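UDP-4-amino-4,6-dideoxy-N-acetyl-beta-L-altrosamine transaminase (Helicobacter pylori, PDB 2FNU) catalyses the pyridoxal-phosphate-dependent transfer of an amino group from glutamate to a UDP-4-keto sugar, the second step of pseudaminic acid biosynthesis. Local coordinates at residues Val135-Val140 and Leu149-Asp154; Lys123-Val128 and Gln141-Lys146. All coordinates share one frame; numbering follows the deposited sequence.

Contact 1: residues Val135-Val140 and Leu149-Asp154. With PMP (4'-deoxy-4'-aminopyridoxal-5'-phosphate), chain E.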
loop_
_atom_site.group_PDB
_atom_site.type_symbol
_atom_site.label_atom_id
_atom_site.label_comp_id
_atom_site.label_asym_id
_atom_site.label_seq_id
_atom_site.Cartn_x
_atom_site.Cartn_y
_atom_site.Cartn_z
ATOM N N VAL B 135 -1.330 18.253 -20.054
ATOM C CA VAL B 135 -1.819 17.957 -21.396
ATOM C C VAL B 135 -2.813 19.026 -21.840
ATOM O O VAL B 135 -3.149 19.946 -21.072
ATOM C CB VAL B 135 -2.501 16.584 -21.438
ATOM C CG1 VAL B 135 -1.540 15.506 -20.906
ATOM C CG2 VAL B 135 -3.806 16.590 -20.608
ATOM N N GLU B 136 -3.275 18.915 -23.089
ATOM C CA GLU B 136 -4.236 19.861 -23.634
ATOM C C GLU B 136 -5.630 19.538 -23.117
ATOM O O GLU B 136 -6.436 18.846 -23.761
ATOM C CB GLU B 136 -4.162 19.864 -25.165
ATOM C CG GLU B 136 -2.966 20.640 -25.682
ATOM C CD GLU B 136 -3.020 22.096 -25.251
ATOM O OE1 GLU B 136 -2.066 22.569 -24.611
ATOM O OE2 GLU B 136 -4.056 22.748 -25.499
ATOM N N VAL B 137 -5.886 20.024 -21.907
ATOM C CA VAL B 137 -7.045 19.616 -21.137
ATOM C C VAL B 137 -8.388 19.905 -21.833
ATOM O O VAL B 137 -9.279 19.053 -21.825
ATOM C CB VAL B 137 -6.985 20.256 -19.715
ATOM C CG1 VAL B 137 -8.367 20.358 -19.095
ATOM C CG2 VAL B 137 -6.016 19.453 -18.819
ATOM N N GLU B 138 -8.541 21.092 -22.414
ATOM C CA GLU B 138 -9.847 21.447 -22.983
ATOM C C GLU B 138 -10.205 20.523 -24.142
ATOM O O GLU B 138 -11.336 20.037 -24.245
ATOM C CB GLU B 138 -9.862 22.899 -23.437
ATOM C CG GLU B 138 -11.261 23.411 -23.764
ATOM C CD GLU B 138 -11.318 24.926 -23.896
ATOM O OE1 GLU B 138 -12.195 25.413 -24.643
ATOM O OE2 GLU B 138 -10.500 25.624 -23.252
ATOM N N SER B 139 -9.211 20.258 -24.985
ATOM C CA SER B 139 -9.400 19.338 -26.099
ATOM C C SER B 139 -9.873 17.951 -25.640
ATOM O O SER B 139 -10.832 17.392 -26.195
ATOM C CB SER B 139 -8.098 19.239 -26.892
ATOM O OG SER B 139 -8.270 18.393 -28.010
ATOM N N VAL B 140 -9.200 17.404 -24.619
ATOM C CA VAL B 140 -9.514 16.054 -24.145
ATOM C C VAL B 140 -10.886 16.017 -23.444
ATOM O O VAL B 140 -11.646 15.043 -23.604
ATOM C CB VAL B 140 -8.394 15.518 -23.218
ATOM C CG1 VAL B 140 -8.744 14.138 -22.681
ATOM C CG2 VAL B 140 -7.039 15.474 -23.972
ATOM N N LEU B 149 -17.175 9.263 -22.833
ATOM C CA LEU B 149 -16.066 8.585 -22.158
ATOM C C LEU B 149 -15.704 9.345 -20.900
ATOM O O LEU B 149 -15.902 10.557 -20.824
ATOM C CB LEU B 149 -14.825 8.581 -23.047
ATOM C CG LEU B 149 -14.994 8.183 -24.511
ATOM C CD1 LEU B 149 -13.664 8.309 -25.265
ATOM C CD2 LEU B 149 -15.553 6.781 -24.606
ATOM N N SER B 150 -15.121 8.634 -19.931
ATOM C CA SER B 150 -14.559 9.296 -18.762
ATOM C C SER B 150 -13.149 9.771 -19.059
ATOM O O SER B 150 -12.348 9.029 -19.633
ATOM C CB SER B 150 -14.512 8.333 -17.580
ATOM O OG SER B 150 -15.826 7.960 -17.193
ATOM N N PHE B 151 -12.868 11.010 -18.652
ATOM C CA PHE B 151 -11.510 11.583 -18.710
ATOM C C PHE B 151 -10.843 11.324 -17.360
ATOM O O PHE B 151 -11.290 11.848 -16.340
ATOM C CB PHE B 151 -11.624 13.087 -19.024
ATOM C CG PHE B 151 -10.332 13.868 -18.968
ATOM C CD1 PHE B 151 -10.379 15.250 -18.830
ATOM C CD2 PHE B 151 -9.087 13.254 -19.100
ATOM C CE1 PHE B 151 -9.204 16.015 -18.782
ATOM C CE2 PHE B 151 -7.907 14.025 -19.046
ATOM C CZ PHE B 151 -7.983 15.402 -18.894
ATOM N N LEU B 152 -9.795 10.500 -17.362
ATOM C CA LEU B 152 -9.027 10.212 -16.146
ATOM C C LEU B 152 -7.615 10.752 -16.351
ATOM O O LEU B 152 -7.061 10.654 -17.441
ATOM C CB LEU B 152 -8.975 8.707 -15.856
ATOM C CG LEU B 152 -10.325 7.973 -15.870
ATOM C CD1 LEU B 152 -10.146 6.464 -15.706
ATOM C CD2 LEU B 152 -11.235 8.547 -14.787
ATOM N N SER B 153 -7.044 11.355 -15.312
ATOM C CA SER B 153 -5.747 12.020 -15.462
ATOM C C SER B 153 -4.709 11.442 -14.499
ATOM O O SER B 153 -4.887 11.557 -13.284
ATOM C CB SER B 153 -5.902 13.517 -15.187
ATOM O OG SER B 153 -4.671 14.235 -15.375
ATOM N N ASP B 154 -3.658 10.816 -15.033
ATOM C CA ASP B 154 -2.504 10.452 -14.213
ATOM C C ASP B 154 -1.586 11.673 -14.123
ATOM O O ASP B 154 -0.709 11.896 -14.974
ATOM C CB ASP B 154 -1.772 9.220 -14.774
ATOM C CG ASP B 154 -0.622 8.797 -13.884
ATOM O OD1 ASP B 154 -0.050 7.719 -14.121
ATOM O OD2 ASP B 154 -0.311 9.557 -12.923
HETATM N N1 PMP E . 2.277 7.270 -12.845
HETATM C C2 PMP E . 3.401 7.968 -13.202
HETATM C C2A PMP E . 3.326 8.901 -14.389
HETATM C C3 PMP E . 4.576 7.807 -12.454
HETATM O O3 PMP E . 5.698 8.517 -12.771
HETATM C C4 PMP E . 4.612 6.915 -11.356
HETATM C C4A PMP E . 5.888 6.655 -10.585
HETATM N N4A PMP E . 7.066 6.734 -11.420
HETATM C C5 PMP E . 3.432 6.265 -10.979
HETATM C C6 PMP E . 2.267 6.507 -11.705
HETATM C C5A PMP E . 3.381 5.326 -9.786
HETATM O O4P PMP E . 3.387 6.136 -8.625
HETATM P P PMP E . 3.861 5.509 -7.214
HETATM O O1P PMP E . 5.365 5.397 -7.294
HETATM O O2P PMP E . 3.467 6.532 -6.191
HETATM O O3P PMP E . 3.165 4.193 -6.996
#
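V140, in the first turn of a helix, comes closest to F151 of the strand, with 7.3 Å between their CA atoms, and no hydrogen bond joins the two backbones. F151 carries the contact. Its CG stands anti to the backbone N (chi1 173°), which projects the ring off the sheet toward the helix. V140 meets one face of that ring with a single methyl: CG1 lies 3.8 Å from the ring centroid and 16° off the normal, a CH-pi contact. The methyl is offset toward the rim, where V140 CG1 is 3.7 Å from both F151 CD2 and F151 CE2. V140 has this branch anti to its own N (chi1 178°), and the two side chains cross at about a right angle. V137, one turn earlier, is looser, its CG1 lying 4.4 Å from F151 CE1. The three touching residues are all buried. At the start of the helix E136 holds the N-cap position, and its O accepts the bond from V140 N at 3.2 Å.

Three residues beyond F151 the same strand reaches the cofactor: D154 OD1 lies 2.7 Å from PMP N1, the pyridine nitrogen. This aspartate–pyridine pairing is characteristic of fold-type I PLP enzymes and is thought to favour a protonated ring nitrogen. T87 OG1 also hydrogen-bonds OD1, and S156 OG bonds OD2, so both oxygens of the carboxylate are held from the protein side. F151 packs against the helix, whereas D154 is directed to the coenzyme. Q141 and C144, farther along helix 137-146, also touch F151, as does S127 of strand 122-128; the backbone of strand 150-154 is hydrogen-bonded to that strand and, at F151, to L173.

Contact 2: residues Lys123-Val128 and Gln141-Lys146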
loop_
_atom_site.group_PDB
_atom_site.type_symbol
_atom_site.label_atom_id
_atom_site.label_comp_id
_atom_site.label_asym_id
_atom_site.label_seq_id
_atom_site.Cartn_x
_atom_site.Cartn_y
_atom_site.Cartn_z
ATOM N N LYS B 123 -14.067 3.081 -23.230
ATOM C CA LYS B 123 -14.680 3.467 -21.963
ATOM C C LYS B 123 -14.145 4.799 -21.417
ATOM O O LYS B 123 -14.872 5.563 -20.779
ATOM C CB LYS B 123 -14.433 2.356 -20.932
ATOM C CG LYS B 123 -15.109 2.598 -19.601
ATOM C CD LYS B 123 -16.635 2.493 -19.723
ATOM C CE LYS B 123 -17.287 2.772 -18.383
ATOM N NZ LYS B 123 -18.774 2.654 -18.429
ATOM N N ALA B 124 -12.870 5.073 -21.654
ATOM C CA ALA B 124 -12.238 6.240 -21.050
ATOM C C ALA B 124 -10.966 6.585 -21.784
ATOM O O ALA B 124 -10.478 5.776 -22.591
ATOM C CB ALA B 124 -11.897 5.948 -19.560
ATOM N N ILE B 125 -10.435 7.769 -21.474
ATOM C CA ILE B 125 -9.091 8.156 -21.912
ATOM C C ILE B 125 -8.280 8.478 -20.652
ATOM O O ILE B 125 -8.769 9.227 -19.804
ATOM C CB ILE B 125 -9.124 9.373 -22.863
ATOM C CG1 ILE B 125 -9.973 9.034 -24.102
ATOM C CG2 ILE B 125 -7.695 9.812 -23.248
ATOM C CD1 ILE B 125 -10.060 10.166 -25.125
ATOM N N VAL B 126 -7.073 7.909 -20.530
ATOM C CA VAL B 126 -6.179 8.250 -19.412
ATOM C C VAL B 126 -4.963 8.987 -19.979
ATOM O O VAL B 126 -4.160 8.386 -20.696
ATOM C CB VAL B 126 -5.685 6.991 -18.647
ATOM C CG1 VAL B 126 -4.637 7.389 -17.579
ATOM C CG2 VAL B 126 -6.863 6.255 -18.008
ATOM N N SER B 127 -4.846 10.278 -19.672
ATOM C CA SER B 127 -3.678 11.063 -20.071
ATOM C C SER B 127 -2.685 11.146 -18.910
ATOM O O SER B 127 -3.041 10.865 -17.759
ATOM C CB SER B 127 -4.090 12.478 -20.508
ATOM O OG SER B 127 -4.795 13.139 -19.458
ATOM N N VAL B 128 -1.463 11.553 -19.235
ATOM C CA VAL B 128 -0.393 11.747 -18.254
ATOM C C VAL B 128 0.241 13.119 -18.489
ATOM O O VAL B 128 0.569 13.473 -19.634
ATOM C CB VAL B 128 0.702 10.678 -18.447
ATOM C CG1 VAL B 128 1.935 10.961 -17.563
ATOM C CG2 VAL B 128 0.119 9.302 -18.136
ATOM N N GLN B 141 -11.184 17.048 -22.644
ATOM C CA GLN B 141 -12.499 17.171 -21.989
ATOM C C GLN B 141 -13.636 17.111 -23.020
ATOM O O GLN B 141 -14.596 16.343 -22.873
ATOM C CB GLN B 141 -12.608 18.505 -21.253
ATOM C CG GLN B 141 -11.864 18.599 -19.914
ATOM C CD GLN B 141 -11.990 19.977 -19.286
ATOM O OE1 GLN B 141 -12.067 21.004 -19.997
ATOM N NE2 GLN B 141 -11.993 20.022 -17.944
ATOM N N LYS B 142 -13.477 17.912 -24.067
ATOM C CA LYS B 142 -14.518 18.026 -25.091
ATOM C C LYS B 142 -14.675 16.721 -25.832
ATOM O O LYS B 142 -15.804 16.279 -26.101
ATOM C CB LYS B 142 -14.200 19.150 -26.067
ATOM C CG LYS B 142 -14.484 20.520 -25.474
ATOM C CD LYS B 142 -14.207 21.608 -26.491
ATOM C CE LYS B 142 -14.525 22.981 -25.908
ATOM N NZ LYS B 142 -13.993 24.058 -26.791
ATOM N N LEU B 143 -13.549 16.087 -26.150
ATOM C CA LEU B 143 -13.615 14.794 -26.830
ATOM C C LEU B 143 -14.309 13.704 -26.004
ATOM O O LEU B 143 -15.108 12.903 -26.514
ATOM C CB LEU B 143 -12.219 14.350 -27.235
ATOM C CG LEU B 143 -12.187 13.117 -28.141
ATOM C CD1 LEU B 143 -12.847 13.375 -29.497
ATOM C CD2 LEU B 143 -10.764 12.601 -28.366
ATOM N N CYS B 144 -13.982 13.650 -24.715
ATOM C CA CYS B 144 -14.576 12.656 -23.836
ATOM C C CYS B 144 -16.076 12.900 -23.666
ATOM O O CYS B 144 -16.863 11.964 -23.679
ATOM C CB CYS B 144 -13.861 12.664 -22.481
ATOM S SG CYS B 144 -12.215 11.861 -22.527
ATOM N N LYS B 145 -16.467 14.164 -23.525
ATOM C CA LYS B 145 -17.891 14.500 -23.413
ATOM C C LYS B 145 -18.595 14.075 -24.703
ATOM O O LYS B 145 -19.645 13.435 -24.666
ATOM C CB LYS B 145 -18.076 15.991 -23.149
ATOM C CG LYS B 145 -19.520 16.393 -22.902
ATOM C CD LYS B 145 -19.608 17.834 -22.462
ATOM C CE LYS B 145 -21.048 18.201 -22.120
ATOM N NZ LYS B 145 -21.143 19.594 -21.590
ATOM N N LYS B 146 -17.982 14.391 -25.849
ATOM C CA LYS B 146 -18.593 14.073 -27.146
ATOM C C LYS B 146 -18.887 12.575 -27.261
ATOM O O LYS B 146 -19.950 12.183 -27.749
ATOM C CB LYS B 146 -17.680 14.542 -28.291
ATOM C CG LYS B 146 -18.139 14.142 -29.699
ATOM C CD LYS B 146 -17.123 14.584 -30.757
ATOM C CE LYS B 146 -17.615 14.214 -32.153
ATOM N NZ LYS B 146 -16.642 14.639 -33.191
#
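L143 and C144 are the two residues of the helix that reach the strand, and both meet I125. Before them, Q141 begins the helical bonding within this segment, its O accepting K145 N at 2.9 Å, while its amide NE2 is hydrogen-bonded to F171 O. K142 NZ forms a salt bridge with E138 OE1, one turn back along the helix. L143 then sends CD2 to I125 CD1 at 4.1 Å, methyl against methyl, the two side chains crossing at about a right angle; L114 and E115 also touch this leucine. The helix and strand are the first two elements of a beta-alpha-beta unit, strand 122-128, helix 137-146 and strand 150-154. The two strands of the unit are parallel neighbours in the seven-stranded mixed sheet of the large domain of this fold-type I aminotransferase.

C144 makes the closer approach. Its SG, anti to the carbonyl carbon (chi1 -75°), sits beside the CB-CG1-CD1 branch of the isoleucine, nearly equidistant from its three carbons: 3.8 Å from I125 CD1, 3.9 Å from I125 CG1 and 4.0 Å from I125 CB. I125, buried like both its partners, offers this branch by holding CG1 anti to its carbonyl carbon (chi1 -59°) and CD1 extended beyond it. K146, an exposed residue, gives its N to K142 O at 2.9 Å, and its NZ forms a salt bridge with E115.

From the N terminus the chain runs along strand 122-128, turns back through a loop and helix 137-146, and resumes its first direction in strand 150-154. Contact 2 closes the first half of this path, bringing the later part of the helix back onto the strand that precedes it; contact 1 closes the second, setting the beginning of the helix against the strand that follows. Their segments alternate along the sequence, so the two closures cross, and their centres lie 5 Å apart. Probable hydrogen bonds link them directly: D154 N to S127 O at 2.8 Å between the adjacent strands, and L149 N to C144 O, also 2.8 Å, where the chain leaves the helix.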